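Local coordinates for protein deoxyribodipyrimidine photo-lyase (Oryza sativa Japonica Group, PDB 3UMV) that uses light energy and one bound FAD to split the cyclobutane pyrimidine dimers that ultraviolet radiation forms between adjacent bases in DNA, at residues N170-V174 with W175-A179; K311-D314 with A315-E319; V210-D213 with R214-E218. All blocks are in the same frame, centred on the assembly; numbering follows the deposited sequence.

Interaction 1. Residues N170-V174 with W175-A179; sequences NVVPV and WTASA
Pro173 O sits where the chain turns into a short helical turn and is gripped by two amides, Ala177 N at 2.8 Å and Thr176 N at 2.9 Å. The first approaches almost straight down the carbonyl bond (C=O...N 174°), the i to i+4 link of an alpha-helical turn; the second, one residue earlier, comes from above the carbonyl plane.

Val172 reaches across this turn: its CG1, anti to the backbone N (chi1 -177°), ends 3.7 Å from Ala177 CB. Phe188 and Val192 of helix 185-193 pack beside Ala177, and Met196 beside Val172. Pro173 presents CB to two side chains at once, 3.8 Å from Thr176 OG1 and 3.7 Å from Trp175 NE1, meeting the indole obliquely. Val174 holds CG1 between its own backbone N and carbonyl carbon (chi1 63°), and the methyl ends 3.5 Å from Trp175 CE3, lying over the rim of one indole face. These two side chains cross at about a right angle. The indole nitrogen finds its polar partner outside the turn, in Ser24 O.

Just upstream, Glu325 of helix 310-333, a residue assigned to FAD binding by similarity, takes the amides of Val171 and Val172 with its two carboxylate oxygens. Chemically, then, the doubly bonded carbonyl of Pro173 fixes the turn from within; in the loop after strand 162-166, the amides held by Glu325, together with Val174 packed on Tyr332, tie the turn to helix 310-333, while Val172 and Ala177 face 185-193 and 196-199.

Interaction 2. Residues K311-D314 with A315-E319; sequences KSVD and AFLEE. With FAD (flavin-adenine dinucleotide), chain I.
Lys311 opens the walk along helix 310-333 with its carbonyl, which accepts the amide of Ala315 (N to Lys311 O, 3.1 Å); Ala315 CB lies beside the same oxygen. At its other end the side chain reaches forward one turn, and NZ makes a weak salt bridge with Asp314 OD1 at 3.4 Å.

Ser312 O takes Phe316 N at 2.9 Å, while its hydroxyl turns off the helix to Lys266 O. Phosphorylation has been found at this serine, though it carries no phosphate here.

Val313 gives the straightest of the four backbone bonds across the contact: Leu317 N points at Val313 O with an N-H...O angle of 176°. One turn apart, the two side chains run alongside each other in the same direction, Val313 CG1 (anti to the backbone N, chi1 165°) resting 3.7 Å from Leu317 CD1. Ala302 of helix 295-305 packs on both, so this apolar pair forms part of the seam between the two helices.

Asp314 O receives Glu318 N, and its carboxylate has a second basic partner, Arg306; Glu318 in turn pairs with Arg189.

On the cofactor side, Phe316 CE2 comes within 3.8 Å of FAD C5B, its ring meeting the ribose methylene obliquely and also touching Leu284. Glu319 follows, with CB 3.6 Å from FAD C8A at the adenine and its backbone O near the ribose.

The chemistry divides by role: charged pairs tie down the polar side chains, aliphatic groups seat the helix on 295-305, and an aromatic ring plus the beginning of a glutamate side chain line the adenosine half of the FAD pocket through van der Waals contact.

Interaction 3. Residues V210-D213 with R214-E218; sequences VPWD and REQPE. With URE (urea), chain N.
Trp212 and the backbone of Arg214 and Glu215 form the close-fitting half of this loop. The indole N-H is given to Glu215 O, with NE1 to O at 2.8 Å and an N-H...O angle of 151°. The oxygen lies near the ring plane, at the pyrrole edge, whereas seen from the acceptor the donor stands well above the carbonyl plane. Over one indole face sits Arg214 CB, 3.5 Å from Trp212 CZ2 and displaced toward the rim, so the chain passes over the ring at Arg214 before Glu215 O comes to its edge. Holding CG anti to the backbone N (chi1 -177°) carries the indole forward beneath the following residues. Pro69, Pro110 and Phe112 also pack on it, seating the loop against strand 111-114, one of the two outermost of the sheet.

The solvent side is looser. Asp213 and Arg214 run side by side, and OD2 of the aspartate meets NE of the arginine in a weak salt bridge of 3.3 Å. OD2 lies near the guanidinium plane, but the carboxylate is turned 65° from that plane, so the two groups do not pair flat. Gln216 OE1 merely approaches the edge of the indole, 4.2 Å from Trp212 CD1. Were Trp212 exchanged for an alanine, Glu215 O would probably lose its indole donor and a gap would open beneath Arg214 CB, setting this part of the loop free to shift.

Farther along, Glu218 N donates to the oxygen of a bound urea at 2.9 Å, and Leu113 O holds the same molecule; Glu215 pairs with Arg127. The whole is an irregular surface loop held to the edge of the photolyase alpha/beta domain by Trp212, with Glu215 and Pro217 also resting on Phe112 and a urea site beside strand 111-114.

How the interactions relate
Along the chain the order is interaction 1, interaction 3, interaction 2. The turn at 170-179 follows strand 162-166 of the six-stranded sheet, the loop at 210-218 lies against strand 111-114 at one margin of that sheet, and 311-319 belongs to helix 310-333. Interactions 1 and 2 have centres about 20 Å apart and nearest atoms about 7 Å apart; they do not touch, but the long helix serves both, its first turns carrying interaction 2 and its later ones packing on interaction 1. Interaction 3 stands remote, its centre about 35 Å from interaction 1 and 44 Å from interaction 2. Interaction 2 thus lines the flavin pocket and interaction 1 lies near it, whereas interaction 3 belongs to the distant alpha/beta surface.

Interaction 1. Residues N170-V174 with W175-A179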
loop_
_atom_site.group_PDB
_atom_site.type_symbol
_atom_site.label_atom_id
_atom_site.label_comp_id
_atom_site.label_asym_id
_atom_site.label_seq_id
_atom_site.Cartn_x
_atom_site.Cartn_y
_atom_site.Cartn_z
ATOM N N ASN A 170 -10.007 2.487 -0.512
ATOM C CA ASN A 170 -10.111 3.917 -0.718
ATOM C C ASN A 170 -11.394 4.457 -0.077
ATOM O O ASN A 170 -12.396 3.753 -0.028
ATOM C CB ASN A 170 -10.118 4.232 -2.211
ATOM C CG ASN A 170 -8.799 3.894 -2.883
ATOM O OD1 ASN A 170 -7.748 4.393 -2.479
ATOM N ND2 ASN A 170 -8.840 3.007 -3.882
ATOM N N VAL A 171 -11.352 5.699 0.407
ATOM C CA VAL A 171 -12.548 6.353 0.935
ATOM C C VAL A 171 -13.556 6.532 -0.181
ATOM O O VAL A 171 -14.731 6.191 -0.032
ATOM C CB VAL A 171 -12.241 7.744 1.563
ATOM C CG1 VAL A 171 -13.513 8.366 2.110
ATOM C CG2 VAL A 171 -11.202 7.605 2.672
ATOM N N VAL A 172 -13.099 7.094 -1.297
ATOM C CA VAL A 172 -13.956 7.242 -2.459
ATOM C C VAL A 172 -13.568 6.136 -3.436
ATOM O O VAL A 172 -12.397 6.012 -3.803
ATOM C CB VAL A 172 -13.774 8.629 -3.124
ATOM C CG1 VAL A 172 -14.728 8.790 -4.307
ATOM C CG2 VAL A 172 -14.007 9.766 -2.112
ATOM N N PRO A 173 -14.535 5.312 -3.856
ATOM C CA PRO A 173 -14.211 4.200 -4.760
ATOM C C PRO A 173 -13.409 4.660 -5.965
ATOM O O PRO A 173 -13.723 5.706 -6.546
ATOM C CB PRO A 173 -15.591 3.701 -5.188
ATOM C CG PRO A 173 -16.475 4.044 -4.034
ATOM C CD PRO A 173 -15.954 5.319 -3.454
ATOM N N VAL A 174 -12.374 3.899 -6.322
ATOM C CA VAL A 174 -11.454 4.303 -7.385
ATOM C C VAL A 174 -12.153 4.601 -8.729
ATOM O O VAL A 174 -11.775 5.545 -9.433
ATOM C CB VAL A 174 -10.345 3.247 -7.590
ATOM C CG1 VAL A 174 -10.954 1.903 -8.064
ATOM C CG2 VAL A 174 -9.316 3.762 -8.591
ATOM N N TRP A 175 -13.166 3.813 -9.085
ATOM C CA TRP A 175 -13.845 3.999 -10.374
ATOM C C TRP A 175 -14.863 5.142 -10.323
ATOM O O TRP A 175 -15.349 5.609 -11.356
ATOM C CB TRP A 175 -14.509 2.684 -10.831
ATOM C CG TRP A 175 -15.056 1.913 -9.691
ATOM C CD1 TRP A 175 -16.148 2.234 -8.928
ATOM C CD2 TRP A 175 -14.529 0.700 -9.144
ATOM N NE1 TRP A 175 -16.338 1.290 -7.948
ATOM C CE2 TRP A 175 -15.355 0.340 -8.055
ATOM C CE3 TRP A 175 -13.449 -0.122 -9.474
ATOM C CZ2 TRP A 175 -15.126 -0.794 -7.293
ATOM C CZ3 TRP A 175 -13.230 -1.255 -8.724
ATOM C CH2 TRP A 175 -14.066 -1.588 -7.649
ATOM N N THR A 176 -15.159 5.608 -9.114
ATOM C CA THR A 176 -16.104 6.696 -8.909
ATOM C C THR A 176 -15.390 8.035 -8.713
ATOM O O THR A 176 -15.875 9.078 -9.157
ATOM C CB THR A 176 -16.973 6.419 -7.682
ATOM O OG1 THR A 176 -17.722 5.221 -7.903
ATOM C CG2 THR A 176 -17.928 7.570 -7.422
ATOM N N ALA A 177 -14.221 8.016 -8.073
ATOM C CA ALA A 177 -13.542 9.276 -7.738
ATOM C C ALA A 177 -13.299 10.110 -8.988
ATOM O O ALA A 177 -13.543 11.318 -9.018
ATOM C CB ALA A 177 -12.208 8.992 -7.029
ATOM N N SER A 178 -12.778 9.444 -10.009
ATOM C CA SER A 178 -12.601 10.040 -11.315
ATOM C C SER A 178 -12.785 8.957 -12.359
ATOM O O SER A 178 -12.586 7.763 -12.087
ATOM C CB SER A 178 -11.222 10.685 -11.459
ATOM O OG SER A 178 -11.101 11.322 -12.718
ATOM N N ALA A 179 -13.201 9.374 -13.544
ATOM C CA ALA A 179 -13.353 8.468 -14.667
ATOM C C ALA A 179 -12.056 8.368 -15.462
ATOM O O ALA A 179 -11.975 7.617 -16.436
ATOM C CB ALA A 179 -14.503 8.929 -15.575
#

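Interaction 2. Residues K311-D314 with A315-E319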
loop_
_atom_site.group_PDB
_atom_site.type_symbol
_atom_site.label_atom_id
_atom_site.label_comp_id
_atom_site.label_asym_id
_atom_site.label_seq_id
_atom_site.Cartn_x
_atom_site.Cartn_y
_atom_site.Cartn_z
ATOM N N LYS A 311 -5.054 23.030 11.247
ATOM C CA LYS A 311 -4.074 23.043 10.157
ATOM C C LYS A 311 -3.348 21.706 9.964
ATOM O O LYS A 311 -3.137 21.261 8.827
ATOM C CB LYS A 311 -3.070 24.182 10.343
ATOM C CG LYS A 311 -3.257 25.317 9.350
ATOM C CD LYS A 311 -4.670 25.876 9.414
ATOM C CE LYS A 311 -5.287 26.017 8.022
ATOM N NZ LYS A 311 -5.539 24.700 7.359
ATOM N N SER A 312 -2.961 21.069 11.063
ATOM C CA SER A 312 -2.229 19.813 10.978
ATOM C C SER A 312 -3.139 18.685 10.504
ATOM O O SER A 312 -2.752 17.865 9.673
ATOM C CB SER A 312 -1.614 19.449 12.327
ATOM O OG SER A 312 -0.608 20.380 12.684
ATOM N N VAL A 313 -4.354 18.652 11.033
ATOM C CA VAL A 313 -5.292 17.628 10.603
ATOM C C VAL A 313 -5.629 17.773 9.120
ATOM O O VAL A 313 -5.659 16.784 8.399
ATOM C CB VAL A 313 -6.567 17.618 11.456
ATOM C CG1 VAL A 313 -7.656 16.803 10.763
ATOM C CG2 VAL A 313 -6.257 17.052 12.834
ATOM N N ASP A 314 -5.880 19.000 8.669
ATOM C CA ASP A 314 -6.110 19.245 7.246
ATOM C C ASP A 314 -4.950 18.721 6.382
ATOM O O ASP A 314 -5.169 18.099 5.341
ATOM C CB ASP A 314 -6.351 20.734 6.980
ATOM C CG ASP A 314 -7.725 21.202 7.459
ATOM O OD1 ASP A 314 -8.081 22.379 7.210
ATOM O OD2 ASP A 314 -8.449 20.389 8.067
ATOM N N ALA A 315 -3.722 18.968 6.826
ATOM C CA ALA A 315 -2.543 18.543 6.086
ATOM C C ALA A 315 -2.409 17.019 6.076
ATOM O O ALA A 315 -2.085 16.421 5.053
ATOM C CB ALA A 315 -1.302 19.193 6.674
ATOM N N PHE A 316 -2.666 16.399 7.220
ATOM C CA PHE A 316 -2.688 14.943 7.333
ATOM C C PHE A 316 -3.708 14.314 6.371
ATOM O O PHE A 316 -3.375 13.412 5.608
ATOM C CB PHE A 316 -2.991 14.541 8.774
ATOM C CG PHE A 316 -3.071 13.052 8.993
ATOM C CD1 PHE A 316 -4.246 12.475 9.446
ATOM C CD2 PHE A 316 -1.974 12.235 8.755
ATOM C CE1 PHE A 316 -4.333 11.107 9.664
ATOM C CE2 PHE A 316 -2.054 10.861 8.976
ATOM C CZ PHE A 316 -3.245 10.302 9.423
ATOM N N LEU A 317 -4.943 14.802 6.412
ATOM C CA LEU A 317 -6.003 14.336 5.518
ATOM C C LEU A 317 -5.649 14.510 4.031
ATOM O O LEU A 317 -6.053 13.700 3.202
ATOM C CB LEU A 317 -7.319 15.041 5.856
ATOM C CG LEU A 317 -8.037 14.533 7.114
ATOM C CD1 LEU A 317 -9.125 15.520 7.575
ATOM C CD2 LEU A 317 -8.609 13.136 6.880
ATOM N N GLU A 318 -4.921 15.571 3.690
ATOM C CA GLU A 318 -4.475 15.771 2.307
ATOM C C GLU A 318 -3.549 14.627 1.850
ATOM O O GLU A 318 -3.683 14.094 0.735
ATOM C CB GLU A 318 -3.800 17.147 2.154
ATOM C CG GLU A 318 -3.061 17.383 0.830
ATOM C CD GLU A 318 -3.989 17.487 -0.384
ATOM O OE1 GLU A 318 -3.494 17.318 -1.523
ATOM O OE2 GLU A 318 -5.200 17.739 -0.202
ATOM N N GLU A 319 -2.617 14.236 2.709
ATOM C CA GLU A 319 -1.684 13.166 2.345
ATOM C C GLU A 319 -2.390 11.816 2.432
ATOM O O GLU A 319 -2.279 10.971 1.532
ATOM C CB GLU A 319 -0.439 13.195 3.246
ATOM C CG GLU A 319 0.219 14.572 3.375
ATOM C CD GLU A 319 0.807 15.081 2.070
ATOM O OE1 GLU A 319 1.592 14.342 1.429
ATOM O OE2 GLU A 319 0.489 16.223 1.680
HETATM P PA FAD I . 2.666 10.429 6.867
HETATM O O1A FAD I . 3.304 11.743 6.532
HETATM O O2A FAD I . 2.239 10.291 8.302
HETATM O O5B FAD I . 1.433 10.207 5.872
HETATM C C5B FAD I . 0.271 9.507 6.264
HETATM C C4B FAD I . -0.256 8.676 5.089
HETATM O O4B FAD I . -0.548 9.481 3.957
HETATM C C3B FAD I . 0.775 7.680 4.594
HETATM O O3B FAD I . 0.772 6.504 5.368
HETATM C C2B FAD I . 0.285 7.423 3.200
HETATM O O2B FAD I . -0.848 6.577 3.245
HETATM C C1B FAD I . -0.194 8.789 2.779
HETATM N N9A FAD I . 0.859 9.516 2.051
HETATM C C8A FAD I . 1.776 10.397 2.559
HETATM N N7A FAD I . 2.541 10.832 1.531
HETATM C C5A FAD I . 2.130 10.227 0.381
HETATM C C6A FAD I . 2.534 10.288 -0.958
HETATM N N6A FAD I . 3.469 11.140 -1.377
HETATM N N1A FAD I . 1.882 9.529 -1.905
HETATM C C2A FAD I . 0.831 8.722 -1.535
HETATM N N3A FAD I . 0.437 8.659 -0.217
HETATM C C4A FAD I . 1.068 9.408 0.714
HETATM N N1 FAD I . 4.401 5.380 0.111
HETATM C C2 FAD I . 4.031 4.096 0.387
HETATM O O2 FAD I . 3.008 3.927 1.051
HETATM N N3 FAD I . 4.775 3.031 -0.090
HETATM C C4 FAD I . 5.916 3.251 -0.841
HETATM O O4 FAD I . 6.581 2.298 -1.261
HETATM C C4X FAD I . 6.278 4.562 -1.127
HETATM N N5 FAD I . 7.408 4.848 -1.856
HETATM C C5X FAD I . 7.741 6.157 -2.147
HETATM C C6 FAD I . 8.877 6.436 -2.919
HETATM C C7 FAD I . 9.219 7.760 -3.210
HETATM C C7M FAD I . 10.437 8.033 -4.054
HETATM C C8 FAD I . 8.423 8.798 -2.716
HETATM C C8M FAD I . 8.741 10.237 -2.991
HETATM C C9 FAD I . 7.311 8.508 -1.944
HETATM C C9A FAD I . 6.969 7.198 -1.663
HETATM N N10 FAD I . 5.860 6.920 -0.890
HETATM C C10 FAD I . 5.525 5.611 -0.642
HETATM C "C1'" FAD I . 4.975 8.024 -0.327
HETATM C "C2'" FAD I . 5.396 8.519 1.093
HETATM O "O2'" FAD I . 6.791 8.814 1.225
HETATM C "C3'" FAD I . 5.013 7.554 2.230
HETATM O "O3'" FAD I . 3.660 7.206 2.105
HETATM C "C4'" FAD I . 5.231 8.145 3.625
HETATM O "O4'" FAD I . 6.590 8.503 3.786
HETATM C "C5'" FAD I . 4.798 7.104 4.656
HETATM O "O5'" FAD I . 5.176 7.390 5.981
HETATM P P FAD I . 4.046 7.799 7.045
HETATM O O1P FAD I . 2.909 6.797 7.036
HETATM O O2P FAD I . 4.678 7.952 8.404
HETATM O O3P FAD I . 3.676 9.236 6.412
#

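Interaction 3. Residues V210-D213 with R214-E218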
loop_
_atom_site.group_PDB
_atom_site.type_symbol
_atom_site.label_atom_id
_atom_site.label_comp_id
_atom_site.label_asym_id
_atom_site.label_seq_id
_atom_site.Cartn_x
_atom_site.Cartn_y
_atom_site.Cartn_z
ATOM N N VAL A 210 -25.621 -17.102 9.588
ATOM C CA VAL A 210 -25.825 -18.442 10.130
ATOM C C VAL A 210 -24.469 -19.108 10.340
ATOM O O VAL A 210 -23.506 -18.787 9.650
ATOM C CB VAL A 210 -26.725 -19.315 9.220
ATOM C CG1 VAL A 210 -28.059 -18.629 8.973
ATOM C CG2 VAL A 210 -26.034 -19.622 7.905
ATOM N N PRO A 211 -24.383 -20.034 11.304
ATOM C CA PRO A 211 -23.088 -20.648 11.603
ATOM C C PRO A 211 -22.526 -21.444 10.429
ATOM O O PRO A 211 -23.270 -21.902 9.558
ATOM C CB PRO A 211 -23.402 -21.580 12.779
ATOM C CG PRO A 211 -24.870 -21.803 12.708
ATOM C CD PRO A 211 -25.453 -20.540 12.179
ATOM N N TRP A 212 -21.209 -21.617 10.421
ATOM C CA TRP A 212 -20.555 -22.345 9.349
ATOM C C TRP A 212 -20.649 -23.844 9.561
ATOM O O TRP A 212 -20.220 -24.369 10.591
ATOM C CB TRP A 212 -19.093 -21.927 9.235
ATOM C CG TRP A 212 -18.382 -22.578 8.100
ATOM C CD1 TRP A 212 -17.660 -23.731 8.142
ATOM C CD2 TRP A 212 -18.317 -22.109 6.747
ATOM N NE1 TRP A 212 -17.144 -24.014 6.898
ATOM C CE2 TRP A 212 -17.530 -23.030 6.025
ATOM C CE3 TRP A 212 -18.848 -21.005 6.077
ATOM C CZ2 TRP A 212 -17.267 -22.883 4.665
ATOM C CZ3 TRP A 212 -18.573 -20.851 4.729
ATOM C CH2 TRP A 212 -17.792 -21.787 4.037
ATOM N N ASP A 213 -21.203 -24.532 8.571
ATOM C CA ASP A 213 -21.413 -25.966 8.673
ATOM C C ASP A 213 -20.864 -26.704 7.454
ATOM O O ASP A 213 -21.280 -27.824 7.160
ATOM C CB ASP A 213 -22.908 -26.257 8.827
ATOM C CG ASP A 213 -23.695 -25.966 7.557
ATOM O OD1 ASP A 213 -24.681 -26.690 7.297
ATOM O OD2 ASP A 213 -23.332 -25.027 6.814
ATOM N N ARG A 214 -19.937 -26.077 6.739
ATOM C CA ARG A 214 -19.374 -26.696 5.543
ATOM C C ARG A 214 -17.956 -27.195 5.808
ATOM O O ARG A 214 -17.577 -27.443 6.954
ATOM C CB ARG A 214 -19.379 -25.715 4.368
ATOM C CG ARG A 214 -20.729 -25.081 4.073
ATOM C CD ARG A 214 -21.799 -26.122 3.761
ATOM N NE ARG A 214 -23.108 -25.494 3.587
ATOM C CZ ARG A 214 -23.558 -25.015 2.432
ATOM N NH1 ARG A 214 -22.807 -25.098 1.340
ATOM N NH2 ARG A 214 -24.759 -24.456 2.367
ATOM N N GLU A 215 -17.178 -27.334 4.740
ATOM C CA GLU A 215 -15.783 -27.744 4.850
ATOM C C GLU A 215 -15.041 -26.831 5.819
ATOM O O GLU A 215 -15.129 -25.606 5.728
ATOM C CB GLU A 215 -15.104 -27.720 3.476
ATOM C CG GLU A 215 -13.578 -27.752 3.532
ATOM C CD GLU A 215 -12.930 -27.810 2.155
ATOM O OE1 GLU A 215 -11.879 -27.161 1.963
ATOM O OE2 GLU A 215 -13.464 -28.511 1.270
ATOM N N GLN A 216 -14.310 -27.443 6.743
ATOM C CA GLN A 216 -13.553 -26.716 7.751
ATOM C C GLN A 216 -12.163 -26.370 7.218
ATOM O O GLN A 216 -11.534 -27.192 6.544
ATOM C CB GLN A 216 -13.433 -27.581 9.007
ATOM C CG GLN A 216 -13.198 -26.802 10.283
ATOM C CD GLN A 216 -14.392 -25.953 10.677
ATOM O OE1 GLN A 216 -15.536 -26.412 10.647
ATOM N NE2 GLN A 216 -14.131 -24.704 11.046
ATOM N N PRO A 217 -11.667 -25.159 7.522
ATOM C CA PRO A 217 -10.333 -24.815 7.028
ATOM C C PRO A 217 -9.298 -25.726 7.668
ATOM O O PRO A 217 -9.464 -26.139 8.815
ATOM C CB PRO A 217 -10.140 -23.363 7.502
ATOM C CG PRO A 217 -11.545 -22.854 7.797
ATOM C CD PRO A 217 -12.258 -24.071 8.322
ATOM N N GLU A 218 -8.253 -26.056 6.920
ATOM C CA GLU A 218 -7.173 -26.872 7.450
ATOM C C GLU A 218 -6.385 -26.062 8.473
ATOM O O GLU A 218 -6.209 -24.858 8.310
ATOM C CB GLU A 218 -6.260 -27.324 6.310
ATOM C CG GLU A 218 -7.022 -28.007 5.184
ATOM C CD GLU A 218 -6.159 -28.957 4.375
ATOM O OE1 GLU A 218 -6.625 -30.081 4.090
ATOM O OE2 GLU A 218 -5.021 -28.576 4.020
HETATM C C URE N . -7.429 -25.049 3.449
HETATM O O URE N . -7.755 -24.547 4.511
HETATM N N1 URE N . -6.302 -24.699 2.884
HETATM N N2 URE N . -8.211 -25.927 2.871
#